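Local coordinates for protein LAE5 (Uncultured bacterium, PDB 5JD3) that probably hydrolyses esters, as an esterase of the GDSL-like lipase/acylhydrolase family recovered from a lake metagenome, at residues E141-T146 against E185-L190; V79-S84 against A92-N97. One frame throughout, in Å; residues are numbered along the deposited sequence.

Contact 1: residues E141-T146 against E185-L190; sequences ELVART and ERHGCL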
ATOM      1  N   GLU A 141     -11.041 -10.303  -6.274  1.00 36.76           N
ATOM      2  CA  GLU A 141     -11.406 -11.448  -5.455  1.00 35.55           C
ATOM      3  C   GLU A 141     -10.998 -11.317  -4.000  1.00 34.03           C
ATOM      4  O   GLU A 141     -11.735 -11.669  -3.127  1.00 29.99           O
ATOM      5  CB  GLU A 141     -10.967 -12.763  -6.085  1.00 37.51           C
ATOM      6  CG  GLU A 141     -10.871 -13.983  -5.176  1.00 42.17           C
ATOM      7  CD  GLU A 141     -12.199 -14.565  -4.624  1.00 98.22           C
ATOM      8  OE1 GLU A 141     -13.326 -14.205  -5.071  1.00 99.10           O
ATOM      9  OE2 GLU A 141     -12.135 -15.417  -3.710  1.00 97.53           O
ATOM     10  N   LEU A 142      -9.808 -10.801  -3.759  1.00 31.09           N
ATOM     11  CA  LEU A 142      -9.370 -10.569  -2.386  1.00 31.36           C
ATOM     12  C   LEU A 142     -10.283  -9.568  -1.690  1.00 31.27           C
ATOM     13  O   LEU A 142     -10.668  -9.757  -0.535  1.00 31.94           O
ATOM     14  CB  LEU A 142      -7.925 -10.069  -2.354  1.00 28.87           C
ATOM     15  CG  LEU A 142      -6.840 -11.037  -2.826  1.00 29.47           C
ATOM     16  CD1 LEU A 142      -5.472 -10.378  -2.750  1.00 30.94           C
ATOM     17  CD2 LEU A 142      -6.870 -12.316  -2.004  1.00 26.43           C
ATOM     18  N   VAL A 143     -10.624  -8.502  -2.404  1.00 30.34           N
ATOM     19  CA  VAL A 143     -11.498  -7.465  -1.872  1.00 30.71           C
ATOM     20  C   VAL A 143     -12.907  -8.000  -1.635  1.00 31.79           C
ATOM     21  O   VAL A 143     -13.516  -7.725  -0.599  1.00 34.83           O
ATOM     22  CB  VAL A 143     -11.557  -6.250  -2.819  1.00 32.16           C
ATOM     23  CG1 VAL A 143     -12.714  -5.341  -2.452  1.00 31.46           C
ATOM     24  CG2 VAL A 143     -10.237  -5.490  -2.789  1.00 28.63           C
ATOM     25  N   ALA A 144     -13.411  -8.776  -2.590  1.00 33.71           N
ATOM     26  CA  ALA A 144     -14.756  -9.341  -2.498  1.00 38.29           C
ATOM     27  C   ALA A 144     -14.924 -10.226  -1.266  1.00 43.59           C
ATOM     28  O   ALA A 144     -16.002 -10.275  -0.671  1.00 45.21           O
ATOM     29  CB  ALA A 144     -15.082 -10.127  -3.759  1.00 35.78           C
ATOM     30  N   ARG A 145     -13.858 -10.921  -0.883  1.00 45.19           N
ATOM     31  CA  ARG A 145     -13.897 -11.799   0.282  1.00 46.06           C
ATOM     32  C   ARG A 145     -13.670 -11.039   1.586  1.00 44.72           C
ATOM     33  O   ARG A 145     -14.050 -11.508   2.658  1.00 44.09           O
ATOM     34  CB  ARG A 145     -12.851 -12.910   0.158  1.00 53.00           C
ATOM     35  CG  ARG A 145     -13.161 -13.967  -0.888  1.00 62.44           C
ATOM     36  CD  ARG A 145     -12.846 -15.359  -0.355  1.00 70.55           C
ATOM     37  NE  ARG A 145     -11.514 -15.434   0.242  1.00 73.72           N
ATOM     38  CZ  ARG A 145     -10.441 -15.917  -0.376  1.00 77.33           C
ATOM     39  NH1 ARG A 145     -10.539 -16.380  -1.615  1.00 79.94           N
ATOM     40  NH2 ARG A 145      -9.272 -15.945   0.248  1.00 77.56           N
ATOM     41  N   THR A 146     -13.051  -9.865   1.490  1.00 44.04           N
ATOM     42  CA  THR A 146     -12.632  -9.124   2.676  1.00 42.67           C
ATOM     43  C   THR A 146     -13.584  -7.977   3.020  1.00 47.38           C
ATOM     44  O   THR A 146     -13.761  -7.637   4.189  1.00 47.83           O
ATOM     45  CB  THR A 146     -11.206  -8.560   2.494  1.00 40.31           C
ATOM     46  OG1 THR A 146     -10.319  -9.618   2.113  1.00 43.52           O
ATOM     47  CG2 THR A 146     -10.702  -7.928   3.782  1.00 38.82           C
ATOM     48  N   GLU A 185     -14.098   1.170  -6.587  1.00 43.08           N
ATOM     49  CA  GLU A 185     -15.418   1.715  -6.888  1.00 46.62           C
ATOM     50  C   GLU A 185     -16.478   0.620  -6.849  1.00 44.71           C
ATOM     51  O   GLU A 185     -17.602   0.843  -6.401  1.00 45.43           O
ATOM     52  CB  GLU A 185     -15.406   2.403  -8.261  1.00 49.99           C
ATOM     53  CG  GLU A 185     -16.712   3.091  -8.662  1.00 61.22           C
ATOM     54  CD  GLU A 185     -17.746   2.137  -9.241  1.00 67.56           C
ATOM     55  OE1 GLU A 185     -17.353   1.072  -9.761  1.00 70.48           O
ATOM     56  OE2 GLU A 185     -18.952   2.455  -9.176  1.00 68.06           O
ATOM     57  N   ARG A 186     -16.106  -0.565  -7.319  1.00 44.05           N
ATOM     58  CA  ARG A 186     -17.045  -1.671  -7.462  1.00 45.77           C
ATOM     59  C   ARG A 186     -17.471  -2.248  -6.114  1.00 45.89           C
ATOM     60  O   ARG A 186     -18.568  -2.792  -5.983  1.00 47.06           O
ATOM     61  CB  ARG A 186     -16.425  -2.764  -8.335  1.00 49.13           C
ATOM     62  CG  ARG A 186     -17.413  -3.776  -8.887  1.00 57.51           C
ATOM     63  CD  ARG A 186     -16.905  -4.351 -10.199  1.00 62.45           C
ATOM     64  NE  ARG A 186     -15.509  -4.769 -10.104  1.00 64.61           N
ATOM     65  CZ  ARG A 186     -14.759  -5.114 -11.146  1.00 66.32           C
ATOM     66  NH1 ARG A 186     -15.269  -5.089 -12.370  1.00 70.28           N
ATOM     67  NH2 ARG A 186     -13.498  -5.481 -10.965  1.00 61.94           N
ATOM     68  N   HIS A 187     -16.607  -2.122  -5.112  1.00 35.30           N
ATOM     69  CA  HIS A 187     -16.893  -2.673  -3.791  1.00 34.24           C
ATOM     70  C   HIS A 187     -16.989  -1.589  -2.721  1.00 33.64           C
ATOM     71  O   HIS A 187     -17.107  -1.889  -1.533  1.00 39.38           O
ATOM     72  CB  HIS A 187     -15.828  -3.698  -3.400  1.00 34.93           C
ATOM     73  CG  HIS A 187     -15.774  -4.888  -4.306  1.00 35.83           C
ATOM     74  ND1 HIS A 187     -16.701  -5.906  -4.252  1.00 36.35           N
ATOM     75  CD2 HIS A 187     -14.905  -5.222  -5.288  1.00 35.23           C
ATOM     76  CE1 HIS A 187     -16.407  -6.815  -5.163  1.00 38.30           C
ATOM     77  NE2 HIS A 187     -15.321  -6.425  -5.805  1.00 37.92           N
ATOM     78  N   GLY A 188     -16.936  -0.331  -3.146  1.00 35.76           N
ATOM     79  CA  GLY A 188     -17.068   0.788  -2.230  1.00 35.61           C
ATOM     80  C   GLY A 188     -15.861   0.977  -1.331  1.00 34.95           C
ATOM     81  O   GLY A 188     -15.977   1.499  -0.223  1.00 30.93           O
ATOM     82  N   CYS A 189     -14.698   0.551  -1.809  1.00 33.26           N
ATOM     83  CA  CYS A 189     -13.465   0.710  -1.051  1.00 31.45           C
ATOM     84  C   CYS A 189     -12.964   2.144  -1.118  1.00 32.34           C
ATOM     85  O   CYS A 189     -13.243   2.865  -2.075  1.00 34.76           O
ATOM     86  CB  CYS A 189     -12.384  -0.238  -1.571  1.00 31.22           C
ATOM     87  SG  CYS A 189     -12.877  -1.967  -1.624  1.00 42.26           S
ATOM     88  N   LEU A 190     -12.227   2.553  -0.093  1.00 30.96           N
ATOM     89  CA  LEU A 190     -11.563   3.847  -0.105  1.00 30.66           C
ATOM     90  C   LEU A 190     -10.276   3.735  -0.912  1.00 32.14           C
ATOM     91  O   LEU A 190      -9.473   2.831  -0.685  1.00 36.10           O
ATOM     92  CB  LEU A 190     -11.266   4.319   1.320  1.00 30.85           C
ATOM     93  CG  LEU A 190     -10.517   5.644   1.473  1.00 32.82           C
ATOM     94  CD1 LEU A 190     -11.268   6.770   0.781  1.00 34.27           C
ATOM     95  CD2 LEU A 190     -10.302   5.966   2.942  1.00 33.94           C
TER

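Contact 2: residues V79-S84 against A92-N97; sequences VNQGNS and AARWQN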
ATOM      1  N   VAL A  79      -1.132  -2.889  12.184  1.00 26.30           N
ATOM      2  CA  VAL A  79      -0.369  -4.107  11.935  1.00 29.87           C
ATOM      3  C   VAL A  79       0.299  -4.067  10.563  1.00 30.60           C
ATOM      4  O   VAL A  79      -0.360  -3.814   9.554  1.00 29.91           O
ATOM      5  CB  VAL A  79      -1.259  -5.363  12.010  1.00 29.43           C
ATOM      6  CG1 VAL A  79      -0.403  -6.622  12.000  1.00 25.34           C
ATOM      7  CG2 VAL A  79      -2.142  -5.323  13.249  1.00 33.58           C
ATOM      8  N   ASN A  80       1.603  -4.318  10.528  1.00 25.74           N
ATOM      9  CA  ASN A  80       2.334  -4.360   9.268  1.00 27.84           C
ATOM     10  C   ASN A  80       2.475  -5.792   8.760  1.00 31.59           C
ATOM     11  O   ASN A  80       3.130  -6.622   9.387  1.00 33.89           O
ATOM     12  CB  ASN A  80       3.717  -3.718   9.427  1.00 27.32           C
ATOM     13  CG  ASN A  80       4.421  -3.493   8.095  1.00 25.34           C
ATOM     14  OD1 ASN A  80       4.088  -4.110   7.082  1.00 23.06           O
ATOM     15  ND2 ASN A  80       5.407  -2.605   8.096  1.00 23.59           N
ATOM     16  N   GLN A  81       1.860  -6.073   7.616  1.00 28.98           N
ATOM     17  CA  GLN A  81       1.952  -7.394   7.007  1.00 29.29           C
ATOM     18  C   GLN A  81       2.562  -7.317   5.612  1.00 28.27           C
ATOM     19  O   GLN A  81       2.180  -8.068   4.715  1.00 30.87           O
ATOM     20  CB  GLN A  81       0.573  -8.055   6.947  1.00 32.80           C
ATOM     21  CG  GLN A  81       0.089  -8.589   8.285  1.00 34.54           C
ATOM     22  CD  GLN A  81       0.952  -9.726   8.800  1.00 37.23           C
ATOM     23  OE1 GLN A  81       1.115 -10.747   8.133  1.00 35.86           O
ATOM     24  NE2 GLN A  81       1.513  -9.552   9.991  1.00 39.53           N
ATOM     25  N   GLY A  82       3.514  -6.406   5.437  1.00 25.77           N
ATOM     26  CA  GLY A  82       4.184  -6.239   4.161  1.00 24.22           C
ATOM     27  C   GLY A  82       5.318  -7.226   3.958  1.00 27.10           C
ATOM     28  O   GLY A  82       6.159  -7.410   4.838  1.00 27.87           O
ATOM     29  N   ASN A  83       5.334  -7.866   2.792  1.00 26.91           N
ATOM     30  CA  ASN A  83       6.395  -8.803   2.429  1.00 28.36           C
ATOM     31  C   ASN A  83       7.088  -8.379   1.140  1.00 28.56           C
ATOM     32  O   ASN A  83       6.440  -8.223   0.109  1.00 28.56           O
ATOM     33  CB  ASN A  83       5.836 -10.219   2.273  1.00 27.06           C
ATOM     34  CG  ASN A  83       5.430 -10.841   3.596  1.00 28.24           C
ATOM     35  OD1 ASN A  83       5.365 -10.165   4.623  1.00 32.91           O
ATOM     36  ND2 ASN A  83       5.149 -12.138   3.576  1.00 25.83           N
ATOM     37  N   SER A  84       8.405  -8.205   1.198  1.00 29.92           N
ATOM     38  CA  SER A  84       9.176  -7.739   0.048  1.00 33.63           C
ATOM     39  C   SER A  84       9.069  -8.671  -1.159  1.00 32.53           C
ATOM     40  O   SER A  84       9.014  -9.891  -1.012  1.00 31.54           O
ATOM     41  CB  SER A  84      10.648  -7.569   0.432  1.00 41.94           C
ATOM     42  OG  SER A  84      10.796  -6.629   1.481  1.00 52.86           O
ATOM     43  N   ALA A  92      -2.481 -13.379  -2.243  1.00 32.92           N
ATOM     44  CA  ALA A  92      -3.614 -14.296  -2.204  1.00 31.56           C
ATOM     45  C   ALA A  92      -3.256 -15.610  -1.517  1.00 37.17           C
ATOM     46  O   ALA A  92      -4.103 -16.242  -0.887  1.00 39.86           O
ATOM     47  CB  ALA A  92      -4.124 -14.559  -3.612  1.00 25.61           C
ATOM     48  N   ALA A  93      -1.994 -16.011  -1.637  1.00 34.70           N
ATOM     49  CA  ALA A  93      -1.538 -17.284  -1.087  1.00 32.44           C
ATOM     50  C   ALA A  93      -1.458 -17.260   0.437  1.00 34.23           C
ATOM     51  O   ALA A  93      -1.575 -18.298   1.087  1.00 35.24           O
ATOM     52  CB  ALA A  93      -0.185 -17.653  -1.677  1.00 31.46           C
ATOM     53  N   ARG A  94      -1.263 -16.075   1.007  1.00 34.35           N
ATOM     54  CA  ARG A  94      -1.095 -15.948   2.450  1.00 33.73           C
ATOM     55  C   ARG A  94      -2.195 -15.109   3.090  1.00 33.11           C
ATOM     56  O   ARG A  94      -2.107 -14.753   4.265  1.00 34.61           O
ATOM     57  CB  ARG A  94       0.272 -15.340   2.775  1.00 32.49           C
ATOM     58  CG  ARG A  94       0.453 -13.905   2.297  1.00 30.39           C
ATOM     59  CD  ARG A  94       1.872 -13.423   2.562  1.00 31.17           C
ATOM     60  NE  ARG A  94       2.087 -12.045   2.126  1.00 33.00           N
ATOM     61  CZ  ARG A  94       1.887 -10.977   2.892  1.00 34.44           C
ATOM     62  NH1 ARG A  94       1.459 -11.120   4.139  1.00 36.60           N
ATOM     63  NH2 ARG A  94       2.116  -9.763   2.409  1.00 33.84           N
ATOM     64  N   TRP A  95      -3.232 -14.803   2.316  1.00 30.35           N
ATOM     65  CA  TRP A  95      -4.309 -13.933   2.775  1.00 30.90           C
ATOM     66  C   TRP A  95      -5.031 -14.501   3.994  1.00 36.05           C
ATOM     67  O   TRP A  95      -5.398 -13.761   4.907  1.00 38.18           O
ATOM     68  CB  TRP A  95      -5.312 -13.689   1.646  1.00 29.98           C
ATOM     69  CG  TRP A  95      -6.233 -12.534   1.897  1.00 32.45           C
ATOM     70  CD1 TRP A  95      -7.483 -12.584   2.444  1.00 35.09           C
ATOM     71  CD2 TRP A  95      -5.978 -11.153   1.607  1.00 29.34           C
ATOM     72  NE1 TRP A  95      -8.021 -11.321   2.513  1.00 32.82           N
ATOM     73  CE2 TRP A  95      -7.117 -10.425   2.005  1.00 31.61           C
ATOM     74  CE3 TRP A  95      -4.896 -10.464   1.051  1.00 26.01           C
ATOM     75  CZ2 TRP A  95      -7.204  -9.041   1.865  1.00 29.59           C
ATOM     76  CZ3 TRP A  95      -4.986  -9.090   0.911  1.00 26.59           C
ATOM     77  CH2 TRP A  95      -6.131  -8.394   1.317  1.00 24.72           C
ATOM     78  N   GLN A  96      -5.230 -15.815   4.005  1.00 36.06           N
ATOM     79  CA  GLN A  96      -5.945 -16.472   5.094  1.00 41.58           C
ATOM     80  C   GLN A  96      -5.248 -16.291   6.441  1.00 44.48           C
ATOM     81  O   GLN A  96      -5.890 -15.968   7.441  1.00 47.75           O
ATOM     82  CB  GLN A  96      -6.115 -17.964   4.796  1.00 43.91           C
ATOM     83  CG  GLN A  96      -6.668 -18.769   5.963  1.00 52.27           C
ATOM     84  CD  GLN A  96      -7.975 -18.210   6.494  1.00 58.28           C
ATOM     85  OE1 GLN A  96      -8.849 -17.802   5.726  1.00 62.15           O
ATOM     86  NE2 GLN A  96      -8.114 -18.184   7.814  1.00 58.06           N
ATOM     87  N   ASN A  97      -3.935 -16.494   6.463  1.00 42.22           N
ATOM     88  CA  ASN A  97      -3.178 -16.416   7.707  1.00 43.94           C
ATOM     89  C   ASN A  97      -2.764 -14.996   8.081  1.00 42.17           C
ATOM     90  O   ASN A  97      -2.668 -14.664   9.264  1.00 44.54           O
ATOM     91  CB  ASN A  97      -1.931 -17.301   7.625  1.00 49.12           C
ATOM     92  CG  ASN A  97      -2.269 -18.776   7.518  1.00 53.72           C
ATOM     93  OD1 ASN A  97      -3.400 -19.187   7.779  1.00 55.02           O
ATOM     94  ND2 ASN A  97      -1.284 -19.582   7.140  1.00 52.28           N
TER

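Contact 1: residues E141-T146 against E185-L190
Ala144 and His187 bring the two backbones closest, with CA atoms 7.1 Å apart. Segment 141-146 is the last part of helix 132-146. Segment 185-190 covers the end of helix 168-187 and the turn into strand 190-192. Gly188, with a positive phi of 71°, is the first residue to leave helical geometry there, and the chain then runs on to Cys189. No hydrogen bond joins the two segments. The contact is made by four side chains. Val143 and His187 share most of it, the valine touching through one methyl, CG1. This branch lies anti to the backbone N (chi1 166°), which turns it to both His187 and Cys189. Val143 CG1 is 3.6 Å from His187 CD2 and 3.5 Å from Cys189 SG. The valine meets the imidazole obliquely. Ala144 instead lies over one ring face: its CA is 4.0 Å from His187 CE1, and its CB is 3.8 Å from the same atom. The polar end of the ring is held from the helix 132-146 side too, because His187 NE2 is hydrogen-bonded to Asp140. Val143 and Cys189 also pack on Leu155 of strand 152-156. With an alanine in place of His187, Asp140 would probably lose this hydrogen-bond partner and a gap would open beside Val143 CG1 and Ala144. The contact therefore joins two neighbouring helices on one side of the parallel sheet by apolar touching, while the bond to Asp140, with the packing of Val143 and Ala144, helps to set the rotation of the imidazole. The nearby Asp140 carboxylate may favour the protonated form of the ring.

Contact 2: residues V79-S84 against A92-N97
Arg94 reaches from helix 88-100 to the C-terminal end of strand 77-82, and its guanidinium meets Asn83 face to face and Gln81 at an edge. The strand and helix belong to the alpha/beta layering of a GDSL-type hydrolase, in which helices pack on a parallel sheet. The Asn83 amide is stacked on the guanidinium, the two planes 11° apart. Asn83 ND2 lies over one face, offset toward the rim, 3.4 Å from Arg94 NE. Both nitrogens are donors, so this is a stacking contact and no hydrogen bond. Asn83 CG lies 3.6 Å from Arg94 CZ. The two side chains come from opposite directions. Arg94 CG sits between the backbone N and the carbonyl carbon (chi1 65°), and the chain is extended from there to NE, which carries the charged group across to the strand. Other partners restrain the guanidinium: NH1 forms a salt bridge with Asp98 on its own helix, and NE is hydrogen-bonded to Asn86. Asn83 OD1 has a weak hydrogen bond from Arg42. Asn80 OD1 accepts from Gly82 N at 2.9 Å, an Asx turn across Gln81. The Gln81 side chain crosses Arg94 obliquely, its amide plane 53° from the guanidinium, and makes no bond to it. Its backbone oxygen does the work. Gln81 O takes two bonds from Arg94: one from NH2 at 2.9 Å, near the guanidinium plane, and a weak one from NH1 at 3.2 Å.

The centres of contact 1 and contact 2 lie about 17 Å apart, and the two follow one another along the chain. They meet where helix 132-146 packs on helix 88-100. Leu142 CD1 is 3.8 Å from Trp95 CE3, and Leu142 CD2 is 3.8 Å from Ala92 CA. A weak polar link joins Trp95 NE1 to Thr146 OG1 at 2.9 Å. The two contacts also reach opposite outer strands of the sheet, 77-82 in contact 2 and 190-192 in contact 1. Gly82 of contact 2 lies near, without touching, the probable catalytic triad of Ser36, Asp213 and His216.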